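Local atomic coordinates of regulator of Ty1 transposition protein 107 (Saccharomyces cerevisiae, PDB entry 3T7K), a protein that binds phosphorylated histone H2A through its C-terminal tandem BRCT repeats during DNA damage repair. Residues E228-V233 and K246-Y251; K175-E180 and K209-L214; K24-G29 and N61-P66; T133-R138 and F237-D242; C143-N148 and K168-R173. All coordinates share one frame; numbering follows the deposited sequence.

Contact 1. Residues E228-V233 and K246-Y251; sequences EWNWCV and KKNVLY
E228 meets N248 and L250 where the last helix of the second BRCT repeat starts and the closing strand of its sheet begins. The backbone N of E228 donates a straight (166°) 3.0 Å hydrogen bond to N248 O. The E228 side chain crosses that of L250 at about a right angle, and its CG lies 3.5 Å from L250 CD2. W229 turns its CB away, and its ring packs on helix 154-163 and on an apolar side chain of the bound peptide. N230 CB is 3.2 Å from N248 OD1, and the two amide planes are nearly parallel. W231 has its CG anti to the backbone N (chi1 -178°), and its side chain lies beside that of V249, pointing the same way. The W231 CB packs on N248 CB at 3.6 Å. N248 itself has positive phi and is the third residue of a type II turn from K246 to V249. Beyond the turn, L250 and Y251 both face I226 of antiparallel strand 224-227 in a classic beta bulge. At the indole edge of W231, K247 O lies in the ring plane 3.5 Å from CD1. V249 CG2 approaches obliquely, 3.5 Å from W231 NE1.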
# COMPACT_ATOMS: atom_id res chain seq x y z
N GLU C 228 -15.03 5.50 29.25
CA GLU C 228 -15.81 6.48 28.50
C GLU C 228 -15.20 6.67 27.10
O GLU C 228 -14.05 6.30 26.85
CB GLU C 228 -15.82 7.82 29.24
CG GLU C 228 -16.29 7.73 30.69
CD GLU C 228 -16.39 9.08 31.39
OE1 GLU C 228 -15.46 9.44 32.13
OE2 GLU C 228 -17.42 9.76 31.21
N TRP C 229 -15.98 7.24 26.19
CA TRP C 229 -15.51 7.52 24.84
C TRP C 229 -14.22 8.33 24.90
O TRP C 229 -13.27 8.07 24.18
CB TRP C 229 -16.59 8.27 24.04
CG TRP C 229 -16.12 8.86 22.73
CD1 TRP C 229 -16.16 10.18 22.38
CD2 TRP C 229 -15.54 8.17 21.62
NE1 TRP C 229 -15.65 10.35 21.12
CE2 TRP C 229 -15.26 9.14 20.63
CE3 TRP C 229 -15.23 6.83 21.36
CZ2 TRP C 229 -14.68 8.80 19.40
CZ3 TRP C 229 -14.65 6.50 20.14
CH2 TRP C 229 -14.38 7.49 19.17
N ASN C 230 -14.19 9.31 25.80
CA ASN C 230 -13.02 10.18 25.93
C ASN C 230 -11.72 9.41 26.15
O ASN C 230 -10.65 9.93 25.90
CB ASN C 230 -13.22 11.16 27.08
CG ASN C 230 -13.09 12.60 26.65
OD1 ASN C 230 -11.98 13.09 26.43
ND2 ASN C 230 -14.22 13.29 26.52
N TRP C 231 -11.83 8.19 26.67
CA TRP C 231 -10.65 7.36 26.92
C TRP C 231 -10.05 6.94 25.58
O TRP C 231 -8.82 6.84 25.43
CB TRP C 231 -11.05 6.12 27.74
CG TRP C 231 -9.95 5.16 28.13
CD1 TRP C 231 -9.19 5.19 29.28
CD2 TRP C 231 -9.51 4.02 27.39
NE1 TRP C 231 -8.32 4.13 29.30
CE2 TRP C 231 -8.49 3.40 28.14
CE3 TRP C 231 -9.87 3.45 26.16
CZ2 TRP C 231 -7.84 2.25 27.71
CZ3 TRP C 231 -9.22 2.31 25.73
CH2 TRP C 231 -8.21 1.73 26.50
N CYS C 232 -10.94 6.68 24.62
CA CYS C 232 -10.53 6.28 23.27
C CYS C 232 -9.96 7.47 22.52
O CYS C 232 -9.03 7.32 21.73
CB CYS C 232 -11.71 5.74 22.48
SG CYS C 232 -12.47 4.30 23.24
N VAL C 233 -10.54 8.64 22.74
CA VAL C 233 -10.11 9.85 22.06
C VAL C 233 -8.72 10.26 22.52
O VAL C 233 -7.89 10.63 21.70
CB VAL C 233 -11.09 11.02 22.29
CG1 VAL C 233 -10.49 12.33 21.78
CG2 VAL C 233 -12.40 10.73 21.60
N LYS C 246 -5.95 6.58 34.98
CA LYS C 246 -7.28 6.32 35.54
C LYS C 246 -8.27 7.32 34.98
O LYS C 246 -9.48 7.20 35.20
CB LYS C 246 -7.28 6.36 37.08
CG LYS C 246 -6.48 5.22 37.70
CD LYS C 246 -6.61 3.94 36.88
CE LYS C 246 -5.58 2.89 37.30
NZ LYS C 246 -5.86 2.27 38.62
N LYS C 247 -7.75 8.28 34.22
CA LYS C 247 -8.56 9.22 33.47
C LYS C 247 -9.53 8.50 32.53
O LYS C 247 -9.10 7.69 31.69
CB LYS C 247 -7.62 10.21 32.71
CG LYS C 247 -6.76 10.93 33.74
CD LYS C 247 -5.75 11.88 33.14
CE LYS C 247 -4.42 11.77 33.89
NZ LYS C 247 -4.18 12.89 34.85
N ASN C 248 -10.82 8.76 32.68
CA ASN C 248 -11.85 8.19 31.81
C ASN C 248 -12.10 6.69 31.98
O ASN C 248 -12.90 6.11 31.25
CB ASN C 248 -11.55 8.50 30.33
CG ASN C 248 -11.45 9.99 30.07
OD1 ASN C 248 -12.45 10.71 30.12
ND2 ASN C 248 -10.23 10.45 29.79
N VAL C 249 -11.41 6.06 32.92
CA VAL C 249 -11.71 4.67 33.23
C VAL C 249 -12.79 4.63 34.31
O VAL C 249 -12.63 5.23 35.37
CB VAL C 249 -10.46 3.93 33.71
CG1 VAL C 249 -10.79 2.50 34.12
CG2 VAL C 249 -9.39 3.97 32.63
N LEU C 250 -13.89 3.95 34.03
CA LEU C 250 -15.01 3.93 34.96
C LEU C 250 -14.96 2.74 35.90
O LEU C 250 -15.49 2.79 37.01
CB LEU C 250 -16.33 3.96 34.21
CG LEU C 250 -16.42 5.14 33.24
CD1 LEU C 250 -17.84 5.26 32.72
CD2 LEU C 250 -16.00 6.41 33.96
N TYR C 251 -14.33 1.67 35.44
CA TYR C 251 -14.27 0.42 36.19
C TYR C 251 -13.25 -0.50 35.56
O TYR C 251 -13.22 -0.67 34.34
CB TYR C 251 -15.64 -0.25 36.18
CG TYR C 251 -15.69 -1.60 36.86
CD1 TYR C 251 -16.19 -1.73 38.15
CD2 TYR C 251 -15.25 -2.74 36.21
CE1 TYR C 251 -16.25 -2.97 38.78
CE2 TYR C 251 -15.30 -3.98 36.82
CZ TYR C 251 -15.80 -4.08 38.11
OH TYR C 251 -15.86 -5.31 38.73

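Contact 2. Residues K175-E180 and K209-L214; sequences KKCTFE and KKFTKL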
# COMPACT_ATOMS: atom_id res chain seq x y z
N LYS C 175 -30.41 -0.68 28.04
CA LYS C 175 -31.61 -1.00 28.81
C LYS C 175 -32.01 -2.48 28.69
O LYS C 175 -32.42 -3.10 29.66
CB LYS C 175 -32.75 -0.10 28.34
CG LYS C 175 -32.66 0.23 26.84
CD LYS C 175 -33.33 1.55 26.51
CE LYS C 175 -33.15 1.89 25.03
NZ LYS C 175 -33.70 3.23 24.69
N LYS C 176 -31.87 -3.03 27.49
CA LYS C 176 -32.37 -4.37 27.18
C LYS C 176 -31.36 -5.51 27.35
O LYS C 176 -31.72 -6.59 27.80
CB LYS C 176 -32.91 -4.38 25.74
CG LYS C 176 -33.17 -5.76 25.16
CD LYS C 176 -33.59 -5.62 23.69
CE LYS C 176 -34.67 -4.56 23.53
NZ LYS C 176 -34.69 -3.96 22.16
N CYS C 177 -30.10 -5.26 27.00
CA CYS C 177 -29.13 -6.34 26.81
C CYS C 177 -28.93 -7.28 28.01
O CYS C 177 -28.94 -6.85 29.17
CB CYS C 177 -27.77 -5.77 26.38
SG CYS C 177 -26.80 -5.14 27.76
N THR C 178 -28.73 -8.55 27.70
CA THR C 178 -28.41 -9.57 28.69
C THR C 178 -26.94 -9.91 28.56
O THR C 178 -26.28 -9.50 27.60
CB THR C 178 -29.17 -10.86 28.40
OG1 THR C 178 -28.71 -11.39 27.15
CG2 THR C 178 -30.67 -10.61 28.34
N PHE C 179 -26.43 -10.69 29.51
CA PHE C 179 -25.03 -11.13 29.45
C PHE C 179 -24.69 -11.79 28.12
O PHE C 179 -23.62 -11.57 27.56
CB PHE C 179 -24.70 -12.06 30.62
CG PHE C 179 -23.38 -12.76 30.47
CD1 PHE C 179 -22.20 -12.14 30.86
CD2 PHE C 179 -23.31 -14.03 29.93
CE1 PHE C 179 -20.98 -12.77 30.72
CE2 PHE C 179 -22.09 -14.68 29.80
CZ PHE C 179 -20.93 -14.04 30.19
N GLU C 180 -25.61 -12.60 27.60
CA GLU C 180 -25.33 -13.34 26.37
C GLU C 180 -25.04 -12.41 25.18
O GLU C 180 -24.38 -12.82 24.22
CB GLU C 180 -26.46 -14.32 26.06
CG GLU C 180 -26.51 -15.53 27.01
CD GLU C 180 -27.39 -15.30 28.24
OE1 GLU C 180 -27.80 -14.15 28.49
OE2 GLU C 180 -27.68 -16.29 28.96
N LYS C 209 -23.00 -0.16 36.49
CA LYS C 209 -23.57 -1.06 37.49
C LYS C 209 -24.19 -2.28 36.84
O LYS C 209 -23.88 -3.41 37.20
CB LYS C 209 -24.60 -0.33 38.35
CG LYS C 209 -24.06 0.91 39.03
CD LYS C 209 -25.18 1.88 39.37
CE LYS C 209 -24.72 2.99 40.29
NZ LYS C 209 -25.69 4.11 40.31
N LYS C 210 -25.07 -2.06 35.87
CA LYS C 210 -25.68 -3.16 35.13
C LYS C 210 -24.64 -4.15 34.61
O LYS C 210 -24.77 -5.36 34.80
CB LYS C 210 -26.51 -2.62 33.97
CG LYS C 210 -27.26 -3.71 33.20
CD LYS C 210 -27.90 -3.18 31.93
CE LYS C 210 -28.57 -4.30 31.11
NZ LYS C 210 -30.05 -4.34 31.30
N PHE C 211 -23.61 -3.64 33.93
CA PHE C 211 -22.69 -4.53 33.23
C PHE C 211 -21.75 -5.28 34.15
O PHE C 211 -21.47 -6.45 33.94
CB PHE C 211 -21.90 -3.76 32.15
CG PHE C 211 -22.75 -3.35 30.99
CD1 PHE C 211 -23.57 -4.27 30.37
CD2 PHE C 211 -22.75 -2.05 30.53
CE1 PHE C 211 -24.36 -3.90 29.30
CE2 PHE C 211 -23.54 -1.67 29.46
CZ PHE C 211 -24.35 -2.60 28.85
N THR C 212 -21.25 -4.61 35.18
CA THR C 212 -20.38 -5.29 36.13
C THR C 212 -21.17 -6.41 36.82
O THR C 212 -20.65 -7.51 37.06
CB THR C 212 -19.79 -4.31 37.16
OG1 THR C 212 -20.85 -3.55 37.78
CG2 THR C 212 -18.84 -3.35 36.50
N LYS C 213 -22.43 -6.15 37.13
CA LYS C 213 -23.23 -7.18 37.80
C LYS C 213 -23.47 -8.40 36.91
O LYS C 213 -23.27 -9.55 37.33
CB LYS C 213 -24.54 -6.62 38.31
CG LYS C 213 -24.41 -5.82 39.61
CD LYS C 213 -25.78 -5.54 40.24
NZ LYS C 213 -28.00 -4.42 39.93
N LEU C 214 -23.87 -8.15 35.67
CA LEU C 214 -24.10 -9.20 34.69
C LEU C 214 -22.86 -10.07 34.55
O LEU C 214 -22.92 -11.29 34.68
CB LEU C 214 -24.45 -8.61 33.33
CG LEU C 214 -25.90 -8.57 32.84
CD1 LEU C 214 -26.81 -7.88 33.85
CD2 LEU C 214 -25.96 -7.86 31.48
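C177 and F179 lie on an irregular segment that runs past one side of helix 205-218. The backbones draw together along it, from 8.9 Å between the CA atoms of K175 and K210 to 5.7 Å between those of F179 and L214. K210 reaches back to the wider end. Its chain is extended as far as CE and bends at chi4 (101°), and NZ donates a 3.1 Å hydrogen bond to K175 O. The donor sits well above the plane of that carbonyl. The CE of K210 lies 3.2 Å from C177 O. The sulfur of C177 approaches the F211 ring at its edge, 4.5 Å from the centroid, in a Cys sulfur-aromatic contact. At the narrow end a methyl of L214 covers the backbone, with CD2 3.5 Å from F179 N. The contact ties the loop between strands 168-172 and 198-201 to a helix of the second BRCT repeat. F211 and C177 both touch L172 of strand 168-172, while F179 packs on Y198 of strand 198-201.

Contact 3. Residues K24-G29 and N61-P66; sequences KAVCTG and NCIFAP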
# COMPACT_ATOMS: atom_id res chain seq x y z
N LYS C 24 -2.11 14.11 -0.48
CA LYS C 24 -3.45 13.54 -0.64
C LYS C 24 -4.16 13.82 0.69
O LYS C 24 -3.94 13.11 1.67
CB LYS C 24 -3.37 12.03 -0.94
CG LYS C 24 -2.73 11.70 -2.30
CD LYS C 24 -2.15 10.29 -2.31
CE LYS C 24 -0.99 10.15 -1.32
NZ LYS C 24 -0.58 8.72 -1.03
N ALA C 25 -4.98 14.86 0.72
CA ALA C 25 -5.51 15.38 1.97
C ALA C 25 -7.04 15.25 2.10
O ALA C 25 -7.76 15.01 1.12
CB ALA C 25 -5.10 16.82 2.15
N VAL C 26 -7.52 15.41 3.34
CA VAL C 26 -8.89 15.78 3.57
C VAL C 26 -8.79 17.03 4.42
O VAL C 26 -7.77 17.24 5.06
CB VAL C 26 -9.72 14.66 4.26
CG1 VAL C 26 -9.72 13.41 3.39
CG2 VAL C 26 -9.15 14.35 5.64
N CYS C 27 -9.80 17.89 4.38
CA CYS C 27 -9.88 19.01 5.30
C CYS C 27 -10.95 18.71 6.31
O CYS C 27 -11.94 18.05 5.99
CB CYS C 27 -10.29 20.28 4.56
SG CYS C 27 -9.20 20.64 3.19
N THR C 28 -10.75 19.19 7.53
CA THR C 28 -11.75 19.07 8.59
C THR C 28 -11.69 20.39 9.32
O THR C 28 -10.60 20.93 9.52
CB THR C 28 -11.45 17.86 9.52
OG1 THR C 28 -12.50 17.70 10.48
CG2 THR C 28 -10.12 18.05 10.26
N GLY C 29 -12.85 20.96 9.65
CA GLY C 29 -12.87 22.29 10.23
C GLY C 29 -12.45 23.35 9.20
O GLY C 29 -12.04 24.46 9.57
N ASN C 61 -2.37 11.12 3.02
CA ASN C 61 -1.17 11.31 3.82
C ASN C 61 -1.17 12.65 4.54
O ASN C 61 -0.21 13.01 5.21
CB ASN C 61 0.09 11.17 2.94
CG ASN C 61 0.17 12.23 1.84
OD1 ASN C 61 -0.53 13.24 1.88
ND2 ASN C 61 1.03 11.99 0.85
N CYS C 62 -2.27 13.39 4.42
CA CYS C 62 -2.29 14.76 4.91
C CYS C 62 -3.65 15.15 5.46
O CYS C 62 -4.69 14.67 5.01
CB CYS C 62 -1.92 15.70 3.75
SG CYS C 62 -1.91 17.45 4.16
N ILE C 63 -3.65 16.05 6.43
CA ILE C 63 -4.89 16.61 6.93
C ILE C 63 -4.73 18.10 7.09
O ILE C 63 -3.73 18.55 7.63
CB ILE C 63 -5.32 15.98 8.28
CG1 ILE C 63 -6.52 16.74 8.85
CG2 ILE C 63 -4.19 16.03 9.29
CD1 ILE C 63 -7.76 15.90 8.92
N PHE C 64 -5.70 18.86 6.59
CA PHE C 64 -5.75 20.29 6.82
C PHE C 64 -6.77 20.58 7.91
O PHE C 64 -7.92 20.16 7.81
CB PHE C 64 -6.15 21.03 5.55
CG PHE C 64 -5.11 20.96 4.45
CD1 PHE C 64 -3.98 21.77 4.51
CD2 PHE C 64 -5.26 20.09 3.39
CE1 PHE C 64 -3.02 21.70 3.50
CE2 PHE C 64 -4.30 20.02 2.39
CZ PHE C 64 -3.17 20.82 2.45
N ALA C 65 -6.35 21.30 8.94
CA ALA C 65 -7.23 21.65 10.05
C ALA C 65 -6.62 22.84 10.77
O ALA C 65 -5.41 22.94 10.88
CB ALA C 65 -7.40 20.47 11.02
N PRO C 66 -7.48 23.74 11.26
CA PRO C 66 -7.04 24.91 12.03
C PRO C 66 -6.39 24.52 13.35
O PRO C 66 -5.53 25.26 13.84
CB PRO C 66 -8.34 25.68 12.27
CG PRO C 66 -9.43 24.69 12.02
CD PRO C 66 -8.92 23.77 10.97
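F64 and A25 project from the same face of two parallel strands, together with C27 and C62. The methyl of A25 lies 3.3 Å from F64 CE2. C27 SG stands oblique to the same ring, 5.1 Å from its centroid. C62 SG lies over one face of the ring, toward its rim. On the other face of the sheet, V26 and I63 cross obliquely. I63 CD1 is pressed against T28 CG2 at 3.5 Å. At the start, N61 folds its amide back and OD1 accepts from K24 N at 3.0 Å. The lysine chain crosses that amide at about a right angle, with its NZ bonded to K59 O. F64 N donates to V26 O, and F64 O accepts from T28 N, each at 3.0 Å. T28 OG1 and G29 N both bind a modified side chain of the bound peptide, consistent with the phosphate pocket of a BRCT repeat. These two strands lie between strands 48-50 and 85-87, with helix 72-77 over I63 and A65 and helix 90-99 over F64.

Contact 4. Residues T133-R138 and F237-D242; sequences TKVFER and FHLNVD
V135, L239 and V241 make up most of this contact between the short helix 135-138 and the loop after helix 229-237, within the second BRCT repeat. V135 points its CB at the loop. Its CG2, anti to the backbone N, reaches the peptide between L239 and N240, 3.4 Å from L239 C. L239, with positive phi, is the first residue past helix 229-237 and closes it in a Schellman motif. Its side chain packs beside V135, with CD2 4.2 Å from V135 CB, and it also touches I125 of helix 123-128. V241 turns toward the short helix. Its CG2 lies 3.9 Å from F136 CD1, and the two side chains cross at about a right angle. A water joins V135 O to V241 N. R138 adds the polar part. Its chain bends at chi3 (-74°), which places NE. NH2 donates a 2.8 Å hydrogen bond to L239 O. That oxygen lies in the guanidinium plane, while the donor stands above the carbonyl plane. A second water links R138 NE to N240 OD1. A loop carbonyl thus receives a charged donor, and the guanidinium is held through NE by water and NH2 directly, which would restrict its rotation.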
# COMPACT_ATOMS: atom_id res chain seq x y z
N THR C 133 1.35 -1.38 13.44
CA THR C 133 0.14 -1.72 14.17
C THR C 133 -0.72 -0.48 14.35
O THR C 133 -0.23 0.65 14.21
CB THR C 133 0.47 -2.30 15.56
OG1 THR C 133 1.26 -1.34 16.29
CG2 THR C 133 1.26 -3.58 15.42
N LYS C 134 -2.00 -0.70 14.66
CA LYS C 134 -2.87 0.40 15.08
C LYS C 134 -2.91 0.49 16.61
O LYS C 134 -2.55 -0.45 17.30
CB LYS C 134 -4.28 0.22 14.53
CG LYS C 134 -4.34 0.09 13.05
CD LYS C 134 -3.90 1.36 12.36
CE LYS C 134 -4.21 1.26 10.88
NZ LYS C 134 -3.56 2.33 10.10
N VAL C 135 -3.34 1.63 17.12
CA VAL C 135 -3.15 1.96 18.52
C VAL C 135 -3.89 0.94 19.41
O VAL C 135 -3.33 0.47 20.39
CB VAL C 135 -3.59 3.42 18.82
CG1 VAL C 135 -5.04 3.63 18.42
CG2 VAL C 135 -3.37 3.76 20.30
N PHE C 136 -5.11 0.58 19.05
CA PHE C 136 -5.87 -0.37 19.88
C PHE C 136 -5.43 -1.80 19.65
O PHE C 136 -5.52 -2.65 20.54
CB PHE C 136 -7.36 -0.24 19.62
CG PHE C 136 -7.91 1.06 20.05
CD1 PHE C 136 -7.93 1.40 21.39
CD2 PHE C 136 -8.42 1.95 19.13
CE1 PHE C 136 -8.46 2.61 21.80
CE2 PHE C 136 -8.95 3.16 19.53
CZ PHE C 136 -8.96 3.49 20.87
N GLU C 137 -4.94 -2.05 18.44
CA GLU C 137 -4.37 -3.33 18.13
C GLU C 137 -3.14 -3.56 19.01
O GLU C 137 -2.98 -4.64 19.58
CB GLU C 137 -4.01 -3.39 16.65
CG GLU C 137 -3.14 -4.55 16.30
CD GLU C 137 -2.75 -4.57 14.85
OE1 GLU C 137 -2.96 -3.56 14.13
OE2 GLU C 137 -2.22 -5.62 14.43
N ARG C 138 -2.28 -2.54 19.11
CA ARG C 138 -1.15 -2.55 20.04
C ARG C 138 -1.57 -2.80 21.48
O ARG C 138 -0.78 -3.34 22.27
CB ARG C 138 -0.43 -1.20 20.04
CG ARG C 138 0.50 -0.99 18.92
CD ARG C 138 1.53 0.10 19.23
NE ARG C 138 1.00 1.46 19.18
CZ ARG C 138 0.59 2.08 18.08
NH1 ARG C 138 0.58 1.45 16.91
NH2 ARG C 138 0.17 3.34 18.16
N PHE C 237 -5.31 10.51 20.18
CA PHE C 237 -4.48 11.72 20.14
C PHE C 237 -3.04 11.46 20.54
O PHE C 237 -2.14 12.15 20.10
CB PHE C 237 -5.04 12.81 21.04
CG PHE C 237 -6.26 13.46 20.51
CD1 PHE C 237 -6.56 13.36 19.17
CD2 PHE C 237 -7.11 14.16 21.34
CE1 PHE C 237 -7.70 13.96 18.66
CE2 PHE C 237 -8.24 14.76 20.85
CZ PHE C 237 -8.53 14.66 19.50
N HIS C 238 -2.84 10.47 21.42
CA HIS C 238 -1.50 10.10 21.85
C HIS C 238 -0.97 8.91 21.07
O HIS C 238 0.16 8.48 21.28
CB HIS C 238 -1.52 9.73 23.34
CG HIS C 238 -1.75 10.89 24.26
ND1 HIS C 238 -2.46 10.78 25.43
CD2 HIS C 238 -1.35 12.18 24.17
CE1 HIS C 238 -2.50 11.96 26.03
NE2 HIS C 238 -1.83 12.82 25.29
N LEU C 239 -1.79 8.36 20.18
CA LEU C 239 -1.49 7.07 19.54
C LEU C 239 -0.88 6.07 20.53
O LEU C 239 0.02 5.30 20.20
CB LEU C 239 -0.58 7.26 18.33
CG LEU C 239 -1.34 7.86 17.14
CD1 LEU C 239 -0.47 7.89 15.88
CD2 LEU C 239 -2.59 7.07 16.91
N ASN C 240 -1.41 6.07 21.76
CA ASN C 240 -0.98 5.11 22.76
C ASN C 240 -2.09 4.88 23.78
O ASN C 240 -2.71 5.82 24.26
CB ASN C 240 0.26 5.62 23.47
CG ASN C 240 0.76 4.66 24.54
OD1 ASN C 240 1.09 3.52 24.24
ND2 ASN C 240 0.82 5.13 25.79
N VAL C 241 -2.37 3.61 24.08
CA VAL C 241 -3.26 3.32 25.20
C VAL C 241 -2.43 3.27 26.47
O VAL C 241 -1.57 2.41 26.63
CB VAL C 241 -3.98 1.98 25.02
CG1 VAL C 241 -4.63 1.55 26.33
CG2 VAL C 241 -5.03 2.11 23.93
N ASP C 242 -2.67 4.21 27.38
CA ASP C 242 -1.94 4.20 28.64
C ASP C 242 -2.79 3.51 29.70
O ASP C 242 -3.78 4.06 30.17
CB ASP C 242 -1.62 5.62 29.06
CG ASP C 242 -0.98 5.69 30.43
OD1 ASP C 242 -0.35 4.69 30.86
OD2 ASP C 242 -1.11 6.76 31.06
O HOH W 1 -1.53 1.51 22.49
O HOH W 2 1.53 2.57 21.51

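Contact 5. Residues C143-N148 and K168-R173; sequences CINLVN and KINVLR
N145 carries its CG anti to the carbonyl carbon (chi1 -56°), and N170 carries its CG anti to the backbone N (chi1 -179°). These torsions bring the two amides together on one face of the sheet. N170 ND2 donates to N145 OD1 at 2.8 Å. The amide planes are 67° apart, and the donor is tilted from the plane of the acceptor. N170 ND2 also bonds to D181 O, and N145 ND2 donates to V199 O and I183 O, so the paired amides have further partners. L172 CD1 rests 3.6 Å from N145 CB on the same face. The strands are neighbours in a parallel sheet and belong to a right-handed beta-alpha-beta unit through helix 154-163, as in other BRCT repeats. Backbone bonds continue along the pair: I144 N meets K168 O at 3.0 Å, and N170 N meets I144 O at 2.9 Å. L146 N donates to N170 O, and L146 O accepts from L172 N at 2.8 Å. On the other face I144 and I169 lie side by side, CD1 to CD1 at 3.6 Å. L146 packs on I157 of helix 154-163, and I169 CG2 is 4.1 Å from L146 CD2.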
# COMPACT_ATOMS: atom_id res chain seq x y z
N CYS C 143 -12.02 -6.69 20.28
CA CYS C 143 -13.47 -6.70 20.20
C CYS C 143 -14.06 -5.96 21.39
O CYS C 143 -13.73 -6.26 22.54
CB CYS C 143 -14.01 -8.12 20.16
SG CYS C 143 -13.18 -9.20 18.97
N ILE C 144 -14.91 -5.00 21.13
CA ILE C 144 -15.49 -4.22 22.21
C ILE C 144 -17.00 -4.19 22.11
O ILE C 144 -17.59 -4.54 21.09
CB ILE C 144 -15.02 -2.77 22.17
CG1 ILE C 144 -15.47 -2.12 20.87
CG2 ILE C 144 -13.51 -2.70 22.33
CD1 ILE C 144 -15.48 -0.62 20.91
N ASN C 145 -17.61 -3.74 23.20
CA ASN C 145 -19.03 -3.52 23.26
C ASN C 145 -19.24 -2.04 23.45
O ASN C 145 -18.57 -1.43 24.28
CB ASN C 145 -19.63 -4.28 24.46
CG ASN C 145 -19.33 -5.75 24.41
OD1 ASN C 145 -20.14 -6.54 23.93
ND2 ASN C 145 -18.16 -6.12 24.88
N LEU C 146 -20.19 -1.49 22.71
CA LEU C 146 -20.44 -0.07 22.72
C LEU C 146 -21.92 0.12 22.98
O LEU C 146 -22.74 -0.53 22.34
CB LEU C 146 -20.07 0.50 21.34
CG LEU C 146 -20.14 2.00 21.08
CD1 LEU C 146 -19.15 2.74 21.95
CD2 LEU C 146 -19.85 2.29 19.61
N VAL C 147 -22.27 0.99 23.92
CA VAL C 147 -23.66 1.27 24.20
C VAL C 147 -24.26 2.05 23.05
O VAL C 147 -23.60 2.92 22.46
CB VAL C 147 -23.85 2.04 25.52
CG1 VAL C 147 -23.46 1.18 26.70
CG2 VAL C 147 -23.05 3.34 25.51
N ASN C 148 -25.51 1.72 22.75
CA ASN C 148 -26.21 2.29 21.60
C ASN C 148 -26.43 3.78 21.72
O ASN C 148 -26.62 4.45 20.71
CB ASN C 148 -27.56 1.58 21.39
CG ASN C 148 -28.08 1.73 19.97
OD1 ASN C 148 -27.48 2.42 19.16
ND2 ASN C 148 -29.19 1.07 19.67
N LYS C 168 -14.09 -5.88 15.89
CA LYS C 168 -15.52 -6.08 16.10
C LYS C 168 -16.09 -5.06 17.08
O LYS C 168 -15.58 -4.88 18.19
CB LYS C 168 -15.80 -7.50 16.60
CG LYS C 168 -15.47 -8.60 15.61
CD LYS C 168 -16.41 -9.78 15.78
CE LYS C 168 -15.97 -10.98 14.95
NZ LYS C 168 -16.93 -12.13 15.05
N ILE C 169 -17.16 -4.41 16.63
CA ILE C 169 -17.89 -3.44 17.43
C ILE C 169 -19.28 -4.00 17.69
O ILE C 169 -20.13 -4.01 16.81
CB ILE C 169 -18.09 -2.12 16.67
CG1 ILE C 169 -16.74 -1.56 16.20
CG2 ILE C 169 -18.82 -1.12 17.57
CD1 ILE C 169 -15.85 -1.17 17.33
N ASN C 170 -19.51 -4.45 18.92
CA ASN C 170 -20.79 -5.04 19.28
C ASN C 170 -21.63 -3.99 19.98
O ASN C 170 -21.30 -3.56 21.08
CB ASN C 170 -20.55 -6.22 20.22
CG ASN C 170 -21.83 -6.90 20.65
OD1 ASN C 170 -22.82 -6.92 19.91
ND2 ASN C 170 -21.83 -7.45 21.87
N VAL C 171 -22.73 -3.57 19.36
CA VAL C 171 -23.56 -2.55 19.98
C VAL C 171 -24.58 -3.12 20.96
O VAL C 171 -25.30 -4.08 20.66
CB VAL C 171 -24.28 -1.72 18.92
CG1 VAL C 171 -25.12 -0.64 19.59
CG2 VAL C 171 -23.26 -1.10 17.97
N LEU C 172 -24.65 -2.53 22.15
CA LEU C 172 -25.52 -3.02 23.20
C LEU C 172 -26.63 -2.03 23.45
O LEU C 172 -26.38 -0.88 23.80
CB LEU C 172 -24.72 -3.24 24.48
CG LEU C 172 -23.72 -4.39 24.53
CD1 LEU C 172 -22.97 -4.37 25.85
CD2 LEU C 172 -24.41 -5.72 24.33
N ARG C 173 -27.87 -2.46 23.26
CA ARG C 173 -28.98 -1.66 23.75
C ARG C 173 -28.91 -1.79 25.26
O ARG C 173 -29.24 -2.84 25.82
CB ARG C 173 -30.31 -2.18 23.19
CG ARG C 173 -30.52 -3.67 23.34
CD ARG C 173 -30.79 -4.34 22.01
NE ARG C 173 -30.89 -5.79 22.16
CZ ARG C 173 -29.85 -6.58 22.36
NH1 ARG C 173 -28.62 -6.07 22.45
NH2 ARG C 173 -30.03 -7.89 22.49

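Contact 3 belongs to the first BRCT repeat, and the other four lie in the second. Its T28 and G29 bind the modified side chain of the peptide. W229 of contact 1 packs on an apolar side chain of the same peptide, although the centres of contacts 1 and 3 are 27 Å apart. The peptide therefore touches both repeats. Contacts 1 and 5 reach the same sheet without touching, with nearest atoms about 6 Å apart. Contact 2 joins contact 5 directly, F211 CZ lying 3.7 Å from L172 CD1. Contact 4 meets contact 1 where W231 CZ2 packs on V241 CG1 at 3.6 Å. Contacts 2 and 5 are nested within the loop closed by contact 4.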